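PDB 4F43: protelomerase from Agrobacterium tumefaciens, which probably cuts replicated telomere junctions and rejoins the strands into covalently closed hairpin ends, generating and protecting the termini of the linear chromosome. Local coordinates for residues F121-C131 and L264-A272. The protein carries 1 engineered substitution. Sequence-based numbering, arbitrary orientation.
Sequences FENYRQVLKIC and LRHLYAEVA
In the hydrophobic core of the telomere resolvase catalytic domain, Leu267 of helix 263-276 pushes its two methyls among Phe121, in the turn that leads into helix 124-134, and Tyr124, Val127 and Leu128 along the first turns of that helix. The helix segments 124-131 and 264-272 cross at -112°, their axes 11.7 Å apart, at which distance they meet through side chains. Leu267 CG stands anti to its backbone N (chi1 -176°), which brings both methyls to the Phe121 ring. Leu267 CD1 reaches Phe121 CD1 at 3.6 Å, while the other methyl, Leu267 CD2, lies 3.6 Å from Phe121 CE1; the two side chains meet at roughly a right angle. Leu267 CD1 also rests 3.8 Å from Tyr124 CB. One turn further along, Val271 CG2 meets the Tyr124 ring obliquely, 3.8 Å from Tyr124 CE1, and approaches Leu128 CD1 at 4.3 Å. At the other end Leu264 turns CD2 toward Val127 and Cys131, with Leu264 CD2 4.0 Å from Val127 CG1 and 4.3 Å from Cys131 SG. The interface is thus wholly apolar and nearly all buried; the hydroxyl of Tyr124 is satisfied beyond it, by Glu311 of helix 310-316. Phe121 has two further ring neighbours, Trp253 and Tyr307, each in a T-shaped arrangement, and its backbone pairs with Thr308, tying the start of this layer to the small parallel sheet 119-120/307-308. Further round helix 263-276, His266 packs on a phosphate of the bound DNA, while Met150 and Ile148 of helix 140-151 close over Leu128, Cys131 and Leu264.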
loop_
_atom_site.group_PDB
_atom_site.type_symbol
_atom_site.label_atom_id
_atom_site.label_comp_id
_atom_site.label_asym_id
_atom_site.label_seq_id
_atom_site.Cartn_x
_atom_site.Cartn_y
_atom_site.Cartn_z
ATOM N N PHE A 121 1.041 21.812 -5.688
ATOM C CA PHE A 121 2.372 21.311 -5.370
ATOM C C PHE A 121 3.432 22.215 -5.987
ATOM O O PHE A 121 4.046 21.871 -6.996
ATOM C CB PHE A 121 2.531 19.882 -5.889
ATOM C CG PHE A 121 3.388 19.012 -5.016
ATOM C CD1 PHE A 121 3.049 17.687 -4.797
ATOM C CD2 PHE A 121 4.531 19.513 -4.416
ATOM C CE1 PHE A 121 3.832 16.879 -3.993
ATOM C CE2 PHE A 121 5.323 18.710 -3.614
ATOM C CZ PHE A 121 4.972 17.392 -3.401
ATOM N N GLU A 122 3.642 23.371 -5.367
ATOM C CA GLU A 122 4.506 24.406 -5.929
ATOM C C GLU A 122 5.982 24.024 -6.032
ATOM O O GLU A 122 6.616 24.252 -7.062
ATOM C CB GLU A 122 4.337 25.718 -5.157
ATOM C CG GLU A 122 3.096 26.496 -5.557
ATOM C CD GLU A 122 2.419 27.165 -4.379
ATOM O OE1 GLU A 122 2.789 26.859 -3.225
ATOM O OE2 GLU A 122 1.513 27.993 -4.609
ATOM N N ASN A 123 6.526 23.441 -4.970
ATOM C CA ASN A 123 7.944 23.097 -4.938
ATOM C C ASN A 123 8.206 21.632 -5.275
ATOM O O ASN A 123 9.061 20.993 -4.662
ATOM C CB ASN A 123 8.534 23.424 -3.564
ATOM C CG ASN A 123 8.234 24.844 -3.120
ATOM O OD1 ASN A 123 8.284 25.781 -3.917
ATOM N ND2 ASN A 123 7.913 25.008 -1.841
ATOM N N TYR A 124 7.478 21.102 -6.253
ATOM C CA TYR A 124 7.582 19.683 -6.588
ATOM C C TYR A 124 8.890 19.332 -7.298
ATOM O O TYR A 124 9.408 18.223 -7.146
ATOM C CB TYR A 124 6.373 19.221 -7.411
ATOM C CG TYR A 124 6.429 19.573 -8.881
ATOM C CD1 TYR A 124 6.873 18.648 -9.818
ATOM C CD2 TYR A 124 6.026 20.823 -9.335
ATOM C CE1 TYR A 124 6.924 18.959 -11.162
ATOM C CE2 TYR A 124 6.073 21.143 -10.679
ATOM C CZ TYR A 124 6.521 20.208 -11.587
ATOM O OH TYR A 124 6.569 20.522 -12.924
ATOM N N ARG A 125 9.418 20.278 -8.070
ATOM C CA ARG A 125 10.687 20.081 -8.767
ATOM C C ARG A 125 11.813 19.837 -7.769
ATOM O O ARG A 125 12.696 19.005 -7.993
ATOM C CB ARG A 125 11.018 21.293 -9.640
ATOM C CG ARG A 125 10.048 21.527 -10.787
ATOM C CD ARG A 125 10.438 22.758 -11.591
ATOM N NE ARG A 125 9.617 22.914 -12.787
ATOM C CZ ARG A 125 9.914 22.387 -13.971
ATOM N NH1 ARG A 125 11.016 21.664 -14.116
ATOM N NH2 ARG A 125 9.108 22.579 -15.006
ATOM N N GLN A 126 11.767 20.571 -6.662
ATOM C CA GLN A 126 12.755 20.432 -5.603
ATOM C C GLN A 126 12.670 19.048 -4.973
ATOM O O GLN A 126 13.689 18.439 -4.663
ATOM C CB GLN A 126 12.555 21.508 -4.537
ATOM C CG GLN A 126 12.518 22.921 -5.092
ATOM C CD GLN A 126 12.576 23.975 -4.006
ATOM O OE1 GLN A 126 13.276 23.814 -3.006
ATOM N NE2 GLN A 126 11.834 25.060 -4.192
ATOM N N VAL A 127 11.449 18.556 -4.792
ATOM C CA VAL A 127 11.228 17.228 -4.230
ATOM C C VAL A 127 11.772 16.148 -5.164
ATOM O O VAL A 127 12.458 15.218 -4.727
ATOM C CB VAL A 127 9.729 16.969 -3.971
ATOM C CG1 VAL A 127 9.502 15.532 -3.524
ATOM C CG2 VAL A 127 9.191 17.946 -2.938
ATOM N N LEU A 128 11.458 16.281 -6.450
ATOM C CA LEU A 128 11.966 15.365 -7.467
ATOM C C LEU A 128 13.489 15.345 -7.466
ATOM O O LEU A 128 14.110 14.281 -7.563
ATOM C CB LEU A 128 11.448 15.762 -8.851
ATOM C CG LEU A 128 9.942 15.620 -9.078
ATOM C CD1 LEU A 128 9.535 16.246 -10.401
ATOM C CD2 LEU A 128 9.540 14.155 -9.028
ATOM N N LYS A 129 14.086 16.527 -7.349
ATOM C CA LYS A 129 15.537 16.644 -7.279
ATOM C C LYS A 129 16.081 15.954 -6.030
ATOM O O LYS A 129 17.128 15.308 -6.077
ATOM C CB LYS A 129 15.962 18.113 -7.296
ATOM C CG LYS A 129 17.467 18.315 -7.242
ATOM C CD LYS A 129 18.144 17.739 -8.478
ATOM C CE LYS A 129 19.638 17.565 -8.258
ATOM N NZ LYS A 129 20.284 18.806 -7.747
ATOM N N ILE A 130 15.362 16.093 -4.919
ATOM C CA ILE A 130 15.755 15.453 -3.668
ATOM C C ILE A 130 15.758 13.936 -3.810
ATOM O O ILE A 130 16.698 13.271 -3.377
ATOM C CB ILE A 130 14.836 15.863 -2.494
ATOM C CG1 ILE A 130 15.065 17.327 -2.120
ATOM C CG2 ILE A 130 15.093 14.988 -1.277
ATOM C CD1 ILE A 130 14.155 17.824 -1.018
ATOM N N CYS A 131 14.713 13.392 -4.425
ATOM C CA CYS A 131 14.654 11.955 -4.675
ATOM C C CYS A 131 15.801 11.511 -5.585
ATOM O O CYS A 131 16.480 10.513 -5.313
ATOM C CB CYS A 131 13.305 11.568 -5.287
ATOM S SG CYS A 131 11.887 11.868 -4.206
ATOM N N LEU A 264 4.455 10.615 -2.830
ATOM C CA LEU A 264 5.409 10.541 -3.930
ATOM C C LEU A 264 4.840 9.749 -5.103
ATOM O O LEU A 264 5.234 9.952 -6.248
ATOM C CB LEU A 264 6.716 9.905 -3.454
ATOM C CG LEU A 264 7.447 10.626 -2.319
ATOM C CD1 LEU A 264 8.667 9.833 -1.878
ATOM C CD2 LEU A 264 7.843 12.027 -2.749
ATOM N N ARG A 265 3.915 8.842 -4.805
ATOM C CA ARG A 265 3.253 8.042 -5.829
ATOM C C ARG A 265 2.240 8.899 -6.585
ATOM O O ARG A 265 2.146 8.841 -7.815
ATOM C CB ARG A 265 2.571 6.831 -5.185
ATOM C CG ARG A 265 2.082 5.774 -6.159
ATOM C CD ARG A 265 1.951 4.429 -5.456
ATOM N NE ARG A 265 1.103 3.489 -6.185
ATOM C CZ ARG A 265 1.540 2.651 -7.119
ATOM N NH1 ARG A 265 2.823 2.633 -7.451
ATOM N NH2 ARG A 265 0.689 1.833 -7.724
ATOM N N HIS A 266 1.489 9.699 -5.833
ATOM C CA HIS A 266 0.557 10.660 -6.410
ATOM C C HIS A 266 1.296 11.644 -7.310
ATOM O O HIS A 266 0.912 11.863 -8.464
ATOM C CB HIS A 266 -0.167 11.429 -5.301
ATOM C CG HIS A 266 -1.099 10.589 -4.484
ATOM N ND1 HIS A 266 -2.015 11.134 -3.611
ATOM C CD2 HIS A 266 -1.258 9.247 -4.407
ATOM C CE1 HIS A 266 -2.700 10.164 -3.031
ATOM N NE2 HIS A 266 -2.259 9.010 -3.496
ATOM N N LEU A 267 2.359 12.233 -6.769
ATOM C CA LEU A 267 3.173 13.187 -7.514
ATOM C C LEU A 267 3.791 12.534 -8.747
ATOM O O LEU A 267 3.904 13.159 -9.802
ATOM C CB LEU A 267 4.267 13.771 -6.618
ATOM C CG LEU A 267 5.133 14.867 -7.240
ATOM C CD1 LEU A 267 4.271 16.035 -7.695
ATOM C CD2 LEU A 267 6.200 15.330 -6.260
ATOM N N TYR A 268 4.188 11.274 -8.605
ATOM C CA TYR A 268 4.699 10.495 -9.726
ATOM C C TYR A 268 3.652 10.409 -10.833
ATOM O O TYR A 268 3.952 10.651 -12.009
ATOM C CB TYR A 268 5.098 9.096 -9.251
ATOM C CG TYR A 268 5.329 8.096 -10.358
ATOM C CD1 TYR A 268 6.448 8.179 -11.176
ATOM C CD2 TYR A 268 4.436 7.055 -10.572
ATOM C CE1 TYR A 268 6.663 7.260 -12.184
ATOM C CE2 TYR A 268 4.645 6.131 -11.573
ATOM C CZ TYR A 268 5.755 6.239 -12.378
ATOM O OH TYR A 268 5.960 5.317 -13.377
ATOM N N ALA A 269 2.423 10.079 -10.443
ATOM C CA ALA A 269 1.308 10.013 -11.383
ATOM C C ALA A 269 1.098 11.341 -12.108
ATOM O O ALA A 269 1.090 11.396 -13.344
ATOM C CB ALA A 269 0.037 9.592 -10.667
ATOM N N GLU A 270 0.944 12.406 -11.327
ATOM C CA GLU A 270 0.684 13.737 -11.866
ATOM C C GLU A 270 1.772 14.192 -12.839
ATOM O O GLU A 270 1.478 14.657 -13.943
ATOM C CB GLU A 270 0.557 14.746 -10.724
ATOM C CG GLU A 270 -0.104 16.056 -11.113
ATOM C CD GLU A 270 -1.619 15.960 -11.129
ATOM O OE1 GLU A 270 -2.150 14.860 -10.869
ATOM O OE2 GLU A 270 -2.280 16.986 -11.394
ATOM N N VAL A 271 3.027 14.052 -12.422
ATOM C CA VAL A 271 4.159 14.499 -13.229
ATOM C C VAL A 271 4.334 13.668 -14.500
ATOM O O VAL A 271 4.501 14.222 -15.589
ATOM C CB VAL A 271 5.472 14.497 -12.418
ATOM C CG1 VAL A 271 6.662 14.763 -13.327
ATOM C CG2 VAL A 271 5.407 15.532 -11.305
ATOM N N ALA A 272 4.288 12.345 -14.366
ATOM C CA ALA A 272 4.466 11.482 -15.529
ATOM C C ALA A 272 3.313 11.624 -16.519
ATOM O O ALA A 272 3.496 11.428 -17.721
ATOM C CB ALA A 272 4.648 10.039 -15.114
#